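Local atomic coordinates of protein (lectin) (Hyacinthoides hispanica, PDB entry 1B2P), a protein that binds mannose as a bulb-type lectin and, as an assembly of four chains, probably cross-links mannose-bearing glycans on cell surfaces. Residues A[5-8]-A[14-17]; A[30-35]-A[101-106]; A[42-45]-A[50-53]; A[62-67]-A[78-83]. One frame throughout, in Å; residues are numbered along the deposited sequence.

Contact 1: residues A[5-8]-A[14-17]; sequences FSKQ and PQIL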
# COMPACT_ATOMS: atom_id res chain seq x y z
N PHE A 5 -14.15 -10.19 -3.97
CA PHE A 5 -14.79 -11.35 -3.38
C PHE A 5 -16.21 -11.60 -3.81
O PHE A 5 -16.90 -10.63 -4.19
CB PHE A 5 -14.82 -11.13 -1.86
CG PHE A 5 -13.47 -10.95 -1.24
CD1 PHE A 5 -12.90 -12.20 -0.80
CD2 PHE A 5 -12.79 -9.79 -1.02
CE1 PHE A 5 -11.62 -12.07 -0.22
CE2 PHE A 5 -11.52 -9.69 -0.48
CZ PHE A 5 -10.94 -10.87 -0.02
N SER A 6 -16.58 -12.85 -3.97
CA SER A 6 -17.90 -13.22 -4.40
C SER A 6 -18.94 -12.64 -3.36
O SER A 6 -18.59 -12.50 -2.25
CB SER A 6 -18.14 -14.70 -4.66
OG SER A 6 -17.86 -15.43 -3.43
N LYS A 7 -20.14 -12.36 -3.92
CA LYS A 7 -21.17 -11.83 -2.93
C LYS A 7 -21.39 -12.84 -1.81
O LYS A 7 -21.71 -14.02 -2.04
CB LYS A 7 -22.47 -11.66 -3.77
CG LYS A 7 -22.42 -10.48 -4.74
CD LYS A 7 -23.80 -10.46 -5.46
CE LYS A 7 -24.71 -9.55 -4.64
NZ LYS A 7 -24.12 -8.18 -4.55
N GLN A 8 -21.20 -12.22 -0.60
CA GLN A 8 -21.41 -13.12 0.56
C GLN A 8 -21.63 -12.24 1.80
O GLN A 8 -21.33 -11.09 1.88
CB GLN A 8 -20.03 -13.88 0.73
CG GLN A 8 -18.85 -12.95 0.88
CD GLN A 8 -17.54 -13.77 0.86
OE1 GLN A 8 -16.94 -14.20 1.89
NE2 GLN A 8 -17.04 -13.88 -0.37
N PRO A 14 -13.60 -5.59 -1.67
CA PRO A 14 -14.82 -5.33 -2.32
C PRO A 14 -15.56 -6.53 -2.84
O PRO A 14 -14.93 -7.53 -3.22
CB PRO A 14 -14.50 -4.40 -3.48
CG PRO A 14 -13.13 -4.86 -3.89
CD PRO A 14 -12.48 -5.33 -2.61
N GLN A 15 -16.89 -6.36 -2.93
CA GLN A 15 -17.71 -7.35 -3.58
C GLN A 15 -18.45 -6.73 -4.84
O GLN A 15 -19.21 -7.49 -5.43
CB GLN A 15 -18.84 -7.93 -2.72
CG GLN A 15 -18.23 -8.61 -1.45
CD GLN A 15 -19.31 -9.06 -0.44
OE1 GLN A 15 -18.95 -9.30 0.79
NE2 GLN A 15 -20.45 -9.38 -0.86
N ILE A 16 -18.11 -5.53 -5.07
CA ILE A 16 -18.80 -4.98 -6.32
C ILE A 16 -17.79 -3.98 -6.77
O ILE A 16 -17.06 -3.28 -6.02
CB ILE A 16 -20.02 -4.14 -5.84
CG1 ILE A 16 -21.11 -5.03 -5.23
CG2 ILE A 16 -20.50 -3.43 -7.15
CD1 ILE A 16 -22.40 -4.23 -4.90
N LEU A 17 -17.62 -3.89 -8.14
CA LEU A 17 -16.90 -2.74 -8.71
C LEU A 17 -17.95 -1.82 -9.38
O LEU A 17 -18.54 -2.32 -10.33
CB LEU A 17 -16.01 -3.30 -9.80
CG LEU A 17 -14.62 -3.80 -9.55
CD1 LEU A 17 -13.90 -3.87 -10.92
CD2 LEU A 17 -13.80 -2.92 -8.61
O HOH W 1 -18.87 -9.82 -5.94
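Gln15 reaches across the loop that separates it from Phe5 and lays its whole long side chain along the backbone of residues 5-8. CG stands anti to the carbonyl carbon and beside Gln15's own N (chi1 -59°), and from there the chain runs to residues 5-8. CB meets the carbonyl of Phe5, 3.6 Å from Phe5 O, and CG stays near the same oxygen while approaching Ser6 O. The chain is extended beyond CG, which carries CD to 3.7 Å from Gln8 N. The amide ends against the backbone of Lys7 and Gln8; the two glutamine side chains cross at about a right angle, their amide planes 47° apart.

At the root of the loop the backbone supplies a clear bond. Phe5 N donates to Pro14 O over 2.9 Å, nearly straight at 159°. The same oxygen lies at the edge of the Phe5 ring, near its plane. In the other direction, Gln15 CA approaches Phe5 O at 3.4 Å in a CA-H...O contact. A cis peptide precedes Pro14.

The contact bridges two sheets: residues 5-8 leave strand 3-5, while 14-17 lead into strand 16-18. Ile16 packs on Arg64 and Val66 of neighbouring strand 64-67, Ser6 bonds through OG to Tyr95 N, and Phe5 packs on Pro101 of the second subunit.

Contact 2: residues A[30-35]-A[101-106]; sequences HVYRFI and PDRNVV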
# COMPACT_ATOMS: atom_id res chain seq x y z
N HIS A 30 4.81 -0.88 -15.32
CA HIS A 30 3.45 -1.00 -15.89
C HIS A 30 2.40 -1.00 -14.76
O HIS A 30 2.51 -1.82 -13.84
CB HIS A 30 3.30 -2.35 -16.59
CG HIS A 30 4.08 -2.37 -17.88
ND1 HIS A 30 3.53 -2.43 -19.15
CD2 HIS A 30 5.44 -2.26 -18.03
CE1 HIS A 30 4.51 -2.40 -20.04
NE2 HIS A 30 5.67 -2.30 -19.40
N VAL A 31 1.32 -0.35 -15.09
CA VAL A 31 0.16 -0.32 -14.20
C VAL A 31 -0.87 -1.23 -14.86
O VAL A 31 -1.32 -0.87 -15.98
CB VAL A 31 -0.27 1.11 -13.97
CG1 VAL A 31 -1.53 1.25 -13.15
CG2 VAL A 31 0.86 1.91 -13.27
N TYR A 32 -1.41 -2.17 -14.11
CA TYR A 32 -2.45 -3.07 -14.72
C TYR A 32 -3.72 -2.62 -14.04
O TYR A 32 -3.71 -2.46 -12.83
CB TYR A 32 -2.18 -4.50 -14.41
CG TYR A 32 -0.94 -5.07 -15.06
CD1 TYR A 32 -0.41 -4.52 -16.23
CD2 TYR A 32 -0.38 -6.19 -14.49
CE1 TYR A 32 0.75 -5.11 -16.73
CE2 TYR A 32 0.76 -6.82 -15.06
CZ TYR A 32 1.28 -6.21 -16.16
OH TYR A 32 2.39 -6.82 -16.76
N ARG A 33 -4.77 -2.25 -14.80
CA ARG A 33 -5.99 -1.80 -14.14
C ARG A 33 -7.11 -2.58 -14.75
O ARG A 33 -7.26 -2.72 -15.97
CB ARG A 33 -6.28 -0.30 -14.43
CG ARG A 33 -5.36 0.63 -13.65
CD ARG A 33 -5.80 2.11 -14.06
NE ARG A 33 -5.45 2.26 -15.50
CZ ARG A 33 -6.07 2.99 -16.43
NH1 ARG A 33 -7.14 3.70 -16.04
NH2 ARG A 33 -5.66 3.03 -17.71
N PHE A 34 -8.03 -3.06 -13.90
CA PHE A 34 -9.19 -3.79 -14.42
C PHE A 34 -10.34 -2.91 -13.96
O PHE A 34 -10.65 -2.80 -12.78
CB PHE A 34 -9.34 -5.13 -13.68
CG PHE A 34 -10.35 -6.11 -14.21
CD1 PHE A 34 -10.33 -6.52 -15.56
CD2 PHE A 34 -11.30 -6.61 -13.35
CE1 PHE A 34 -11.26 -7.45 -15.95
CE2 PHE A 34 -12.27 -7.54 -13.77
CZ PHE A 34 -12.23 -7.95 -15.07
N ILE A 35 -10.98 -2.14 -14.91
CA ILE A 35 -11.87 -1.07 -14.51
C ILE A 35 -13.30 -1.21 -15.11
O ILE A 35 -13.43 -1.59 -16.22
CB ILE A 35 -11.26 0.28 -14.96
CG1 ILE A 35 -12.17 1.48 -14.67
CG2 ILE A 35 -10.76 0.22 -16.41
CD1 ILE A 35 -11.32 2.74 -14.64
N PRO A 101 0.07 -10.67 -10.86
CA PRO A 101 1.25 -9.98 -11.37
C PRO A 101 1.56 -10.49 -12.77
O PRO A 101 2.26 -9.68 -13.44
CB PRO A 101 2.35 -10.57 -10.42
CG PRO A 101 1.57 -10.70 -9.09
CD PRO A 101 0.23 -11.27 -9.49
N ASP A 102 1.15 -11.64 -13.19
CA ASP A 102 1.50 -12.07 -14.56
C ASP A 102 0.51 -11.47 -15.58
O ASP A 102 0.63 -11.84 -16.73
CB ASP A 102 1.58 -13.59 -14.67
CG ASP A 102 0.37 -14.39 -14.58
OD1 ASP A 102 -0.71 -13.74 -14.33
OD2 ASP A 102 0.29 -15.62 -14.68
N ARG A 103 -0.36 -10.60 -15.17
CA ARG A 103 -1.31 -9.84 -16.05
C ARG A 103 -2.48 -10.71 -16.40
O ARG A 103 -3.36 -10.19 -17.06
CB ARG A 103 -0.62 -9.29 -17.34
CG ARG A 103 -1.34 -7.95 -17.77
CD ARG A 103 -0.61 -7.50 -19.13
NE ARG A 103 -0.85 -8.49 -20.16
CZ ARG A 103 -0.43 -8.13 -21.47
NH1 ARG A 103 0.10 -6.95 -21.67
NH2 ARG A 103 -0.66 -9.08 -22.34
N ASN A 104 -2.69 -11.92 -15.84
CA ASN A 104 -3.93 -12.63 -16.07
C ASN A 104 -4.98 -12.24 -14.98
O ASN A 104 -4.49 -11.79 -13.93
CB ASN A 104 -3.60 -14.11 -15.91
CG ASN A 104 -4.46 -15.02 -16.76
OD1 ASN A 104 -5.29 -14.54 -17.53
ND2 ASN A 104 -4.29 -16.34 -16.60
N VAL A 105 -6.19 -12.29 -15.41
CA VAL A 105 -7.26 -12.05 -14.29
C VAL A 105 -7.99 -13.34 -14.22
O VAL A 105 -8.44 -13.95 -15.21
CB VAL A 105 -8.29 -11.04 -14.84
CG1 VAL A 105 -9.51 -11.01 -13.89
CG2 VAL A 105 -7.63 -9.67 -14.91
N VAL A 106 -8.07 -14.00 -13.00
CA VAL A 106 -8.46 -15.33 -12.81
C VAL A 106 -9.55 -15.41 -11.67
O VAL A 106 -9.29 -14.74 -10.70
CB VAL A 106 -7.23 -16.24 -12.44
CG1 VAL A 106 -7.58 -17.70 -12.42
CG2 VAL A 106 -6.02 -16.00 -13.40
O HOH W 2 3.41 -9.15 -15.86
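Tyr32 lies under the aliphatic stem of Arg103, and the two side chains cross at about a right angle. CG of Arg103 sits over the middle of the ring, 3.5 Å from the Tyr32 centroid and only 10° off the ring normal, the textbook placing of a CH-pi contact. On either side of it along the stem, Arg103 CB comes to 3.6 Å from Tyr32 CE2, and Arg103 CD to 3.6 Å from Tyr32 CE1. A bend at chi3 (64°) then turns the guanidinium away from a stacked position, leaving its plane 66° from that of the ring.

The edge of the same ring does different work. Pro101 O lies there, in the ring plane, 3.6 Å from Tyr32 CE2, and a water joins the two residues, 2.7 Å from Tyr32 OH and donating to Pro101 O. Further along, Phe34 and Val105 also cross nearly perpendicularly. The valine methyls lie over one face of the ring, Val105 CG2 being 4.2 Å from Phe34 CD1. Around Arg103 itself, Asp102 OD1 accepts from Asn104 N, an Asx turn just before strand 105-114.

Chemically, one face of Tyr32 is met by the methylenes of Arg103. The cationic end of Arg103 is thus left to polar partners: a salt bridge to Asp46 and a hydrogen bond to Thr117 O of the second subunit, so that one arginine ties its own chain, through Asp46, to the second subunit.

Contact 3: residues A[42-45]-A[50-53]; sequences LVLY and PIWA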
# COMPACT_ATOMS: atom_id res chain seq x y z
N LEU A 42 -16.19 -3.30 -19.28
CA LEU A 42 -15.22 -3.67 -18.15
C LEU A 42 -13.95 -4.08 -18.87
O LEU A 42 -13.97 -4.97 -19.74
CB LEU A 42 -15.90 -4.87 -17.47
CG LEU A 42 -14.97 -5.59 -16.40
CD1 LEU A 42 -14.59 -4.68 -15.26
CD2 LEU A 42 -15.74 -6.80 -15.96
N VAL A 43 -12.88 -3.35 -18.54
CA VAL A 43 -11.68 -3.37 -19.40
C VAL A 43 -10.40 -3.68 -18.58
O VAL A 43 -10.29 -3.05 -17.53
CB VAL A 43 -11.44 -2.00 -20.12
CG1 VAL A 43 -10.31 -2.13 -21.13
CG2 VAL A 43 -12.83 -1.61 -20.78
N LEU A 44 -9.51 -4.47 -19.14
CA LEU A 44 -8.15 -4.62 -18.51
C LEU A 44 -7.15 -3.79 -19.37
O LEU A 44 -7.07 -4.00 -20.57
CB LEU A 44 -7.75 -6.06 -18.59
CG LEU A 44 -6.31 -6.43 -18.09
CD1 LEU A 44 -6.25 -6.16 -16.58
CD2 LEU A 44 -6.12 -7.89 -18.41
N TYR A 45 -6.51 -2.86 -18.71
CA TYR A 45 -5.53 -1.99 -19.33
C TYR A 45 -4.12 -2.40 -18.85
O TYR A 45 -3.90 -2.81 -17.74
CB TYR A 45 -5.68 -0.57 -18.89
CG TYR A 45 -6.86 0.09 -19.61
CD1 TYR A 45 -6.70 0.63 -20.89
CD2 TYR A 45 -8.10 0.15 -19.00
CE1 TYR A 45 -7.81 1.27 -21.45
CE2 TYR A 45 -9.25 0.74 -19.55
CZ TYR A 45 -9.00 1.32 -20.82
OH TYR A 45 -10.08 1.85 -21.47
N PRO A 50 -5.63 -0.95 -23.96
CA PRO A 50 -6.61 -1.93 -23.60
C PRO A 50 -6.19 -3.26 -24.03
O PRO A 50 -5.78 -3.48 -25.21
CB PRO A 50 -7.96 -1.51 -24.24
CG PRO A 50 -7.52 -0.59 -25.33
CD PRO A 50 -6.19 0.04 -24.95
N ILE A 51 -6.17 -4.31 -23.20
CA ILE A 51 -5.77 -5.64 -23.61
C ILE A 51 -6.85 -6.69 -23.60
O ILE A 51 -6.72 -7.77 -24.19
CB ILE A 51 -4.50 -6.19 -22.98
CG1 ILE A 51 -4.74 -6.33 -21.50
CG2 ILE A 51 -3.33 -5.18 -23.28
CD1 ILE A 51 -3.56 -7.03 -20.78
N TRP A 52 -7.96 -6.38 -22.87
CA TRP A 52 -9.08 -7.27 -22.91
C TRP A 52 -10.31 -6.49 -22.44
O TRP A 52 -10.16 -5.56 -21.64
CB TRP A 52 -8.84 -8.41 -21.82
CG TRP A 52 -9.94 -9.41 -21.73
CD1 TRP A 52 -10.13 -10.60 -22.38
CD2 TRP A 52 -11.12 -9.37 -20.85
NE1 TRP A 52 -11.31 -11.29 -22.04
CE2 TRP A 52 -11.87 -10.48 -21.08
CE3 TRP A 52 -11.53 -8.40 -19.97
CZ2 TRP A 52 -13.12 -10.73 -20.45
CZ3 TRP A 52 -12.76 -8.62 -19.30
CH2 TRP A 52 -13.53 -9.77 -19.58
N ALA A 53 -11.50 -6.90 -22.97
CA ALA A 53 -12.69 -6.21 -22.49
C ALA A 53 -13.92 -7.10 -22.64
O ALA A 53 -13.85 -8.04 -23.45
CB ALA A 53 -12.95 -4.93 -23.31
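Leu44 holds the centre of this hairpin, gripped by the opposite strand through both of its backbone polar atoms. Its N donates to Trp52 O, 2.8 Å away at 168°. Its carbonyl faces two amides at once: Ile51 N donates to Leu44 O over 2.8 Å, whereas Trp52 N reaches Leu44 O only weakly, at 3.4 Å. Ile51 and Trp52 together opposite one residue make a classic beta bulge, and the register moves by one between Leu44 and Tyr45.

Side chains follow from that register. Ile51 CD1 lies 3.6 Å from Leu44 CD2, the pair crossing obliquely, while the CB atoms of Leu44 and Trp52 meet on the same face. Val43, Tyr45, Pro50 and Ala53 occupy the other face. There Val43 CG1 packs 3.9 Å from Pro50 CB and also lies over the Tyr45 ring, offset toward its rim. Pro50 CB is 3.9 Å from Tyr45 CE1 as well, so valine, proline and tyrosine touch one another in a cluster of three.

One shell further out, strand 30-36 flanks the hairpin through backbone bonds between Ile35 and Val43 and between Arg33 and Tyr45, and Tyr45 OH is hydrogen-bonded to Gln37 OE1. Gln37, Asn41, Val43 and Tyr45 fall in the Gln-X-Asp-X-Asn-X-Val-X-Tyr signature of bulb lectins, consistent with a mannose pocket as in relatives. The bulged hairpin forms one edge of a four-stranded sheet, one of the three antiparallel sheets of their beta-prism II fold.

Contact 4: residues A[62-67]-A[78-83]; sequences GCRAVL and NENVTV
The guanidinium of Arg64 and the side-chain amide of Asn80 are the flat groups that meet here, edge against tilted plane. Asn80 approaches the edge of the guanidinium close to its plane, and the two planes stand 61° apart, so this is no stack. Arg64 NH2 lies 3.3 Å from Asn80 ND2, but the amide is probably turned over, so the identity of that atom is doubtful and the bonding is not decided. Arg64 starts with CG between its backbone N and carbonyl carbon (chi1 62°) and then runs extended as far as NE, which is how a residue rooted on strand 64-67 can reach the turn that follows strand 73-76. Its NH1 also gives a weak hydrogen bond to Thr77 O, at the base of that turn.

At the other end the meeting is looser. Asn78 lies alongside Gly62, with Asn78 CB 3.8 Å from Gly62 O and Asn78 OD1 3.9 Å from Gly62 CA. Gly62 has a positive phi of 61°, a conformation that suits glycine. The turn itself is braced by Thr77 OG1, bonded to the amides of Glu79 and Val81.

In the sheet, strand 73-76 runs between strands 64-67 and 82-85, so the contact passes around its end on the surface. Cys63, disulfide-bonded to Cys40, fastens the start of 62-67 to another part of the chain, and Arg64 packs on Ile16 of strand 16-18.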
# COMPACT_ATOMS: atom_id res chain seq x y z
N GLY A 62 -24.59 3.23 -15.73
CA GLY A 62 -24.50 3.04 -14.23
C GLY A 62 -24.22 1.54 -13.91
O GLY A 62 -24.79 0.90 -13.03
N CYS A 63 -23.30 0.98 -14.70
CA CYS A 63 -23.07 -0.47 -14.61
C CYS A 63 -22.13 -0.82 -13.38
O CYS A 63 -21.38 0.00 -12.93
CB CYS A 63 -22.37 -1.08 -15.90
SG CYS A 63 -23.59 -0.65 -17.29
N ARG A 64 -22.35 -2.07 -13.06
CA ARG A 64 -21.42 -2.62 -11.94
C ARG A 64 -21.00 -3.98 -12.32
O ARG A 64 -21.68 -4.69 -13.07
CB ARG A 64 -22.21 -2.63 -10.62
CG ARG A 64 -23.42 -3.53 -10.66
CD ARG A 64 -24.26 -3.33 -9.33
NE ARG A 64 -25.34 -4.30 -9.20
CZ ARG A 64 -26.55 -4.07 -9.80
NH1 ARG A 64 -26.76 -2.99 -10.57
NH2 ARG A 64 -27.49 -4.99 -9.61
N ALA A 65 -19.83 -4.41 -11.75
CA ALA A 65 -19.44 -5.81 -11.91
C ALA A 65 -19.51 -6.52 -10.50
O ALA A 65 -19.03 -5.86 -9.59
CB ALA A 65 -18.02 -5.82 -12.49
N VAL A 66 -20.07 -7.72 -10.66
CA VAL A 66 -20.18 -8.47 -9.35
C VAL A 66 -19.74 -9.86 -9.66
O VAL A 66 -19.91 -10.43 -10.74
CB VAL A 66 -21.61 -8.41 -8.87
CG1 VAL A 66 -21.96 -6.93 -8.71
CG2 VAL A 66 -22.53 -9.03 -9.86
N LEU A 67 -19.22 -10.57 -8.61
CA LEU A 67 -18.86 -11.97 -8.74
C LEU A 67 -19.88 -12.78 -7.99
O LEU A 67 -20.08 -12.54 -6.81
CB LEU A 67 -17.42 -12.12 -8.16
CG LEU A 67 -16.98 -13.56 -8.33
CD1 LEU A 67 -16.78 -14.09 -9.77
CD2 LEU A 67 -15.59 -13.67 -7.63
N ASN A 78 -27.81 -0.26 -14.35
CA ASN A 78 -28.62 0.32 -13.24
C ASN A 78 -30.08 0.02 -13.42
O ASN A 78 -30.84 0.38 -12.50
CB ASN A 78 -28.44 1.82 -13.07
CG ASN A 78 -28.77 2.68 -14.31
OD1 ASN A 78 -28.36 3.85 -14.35
ND2 ASN A 78 -29.42 2.12 -15.28
N GLU A 79 -30.54 -0.69 -14.42
CA GLU A 79 -31.87 -1.26 -14.51
C GLU A 79 -31.89 -2.74 -14.30
O GLU A 79 -32.82 -3.50 -14.60
CB GLU A 79 -32.50 -0.94 -15.91
CG GLU A 79 -32.53 0.53 -16.26
CD GLU A 79 -33.62 1.26 -15.48
OE1 GLU A 79 -34.67 0.62 -15.19
OE2 GLU A 79 -33.43 2.43 -15.11
N ASN A 80 -30.74 -3.24 -13.75
CA ASN A 80 -30.60 -4.65 -13.42
C ASN A 80 -30.78 -5.53 -14.63
O ASN A 80 -31.27 -6.66 -14.54
CB ASN A 80 -31.59 -5.02 -12.32
CG ASN A 80 -31.21 -4.43 -10.99
OD1 ASN A 80 -31.87 -4.92 -10.04
ND2 ASN A 80 -30.25 -3.55 -10.75
N VAL A 81 -30.30 -5.12 -15.80
CA VAL A 81 -30.16 -5.98 -16.94
C VAL A 81 -28.70 -6.54 -16.98
O VAL A 81 -27.80 -5.70 -16.91
CB VAL A 81 -30.35 -5.17 -18.27
CG1 VAL A 81 -30.10 -6.07 -19.46
CG2 VAL A 81 -31.76 -4.56 -18.25
N THR A 82 -28.55 -7.82 -17.07
CA THR A 82 -27.17 -8.37 -17.15
C THR A 82 -26.76 -8.26 -18.62
O THR A 82 -27.36 -8.81 -19.54
CB THR A 82 -27.17 -9.84 -16.72
OG1 THR A 82 -27.57 -9.82 -15.32
CG2 THR A 82 -25.80 -10.50 -16.88
N VAL A 83 -25.63 -7.60 -18.90
CA VAL A 83 -25.18 -7.43 -20.23
C VAL A 83 -23.97 -8.26 -20.62
O VAL A 83 -23.63 -8.52 -21.76
CB VAL A 83 -24.86 -5.99 -20.57
CG1 VAL A 83 -26.12 -5.11 -20.52
CG2 VAL A 83 -23.79 -5.35 -19.65

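Overall arrangement
The four contacts sample the three antiparallel sheets of a beta-prism lectin. Contact 1 comes first along the chain and leads from strand 3-5 to strand 16-18, whose neighbour 64-67 belongs to contact 4; their centres lie 13 Å apart, and backbone pairs such as Leu17 N to Ala65 O join them. Contacts 2 and 3, whose centres are 9 Å apart, share the sheet of strands 22-27 to 49-53, and both touch the second subunit. Contact 2 joins that sheet to the one holding 105-114, its two segments enclosing contacts 3 and 4 in sequence. Contacts 2 and 4, with centres 22 Å apart, lie on opposite sides of the chain's centre: one is buried near a subunit interface, the other is at the surface.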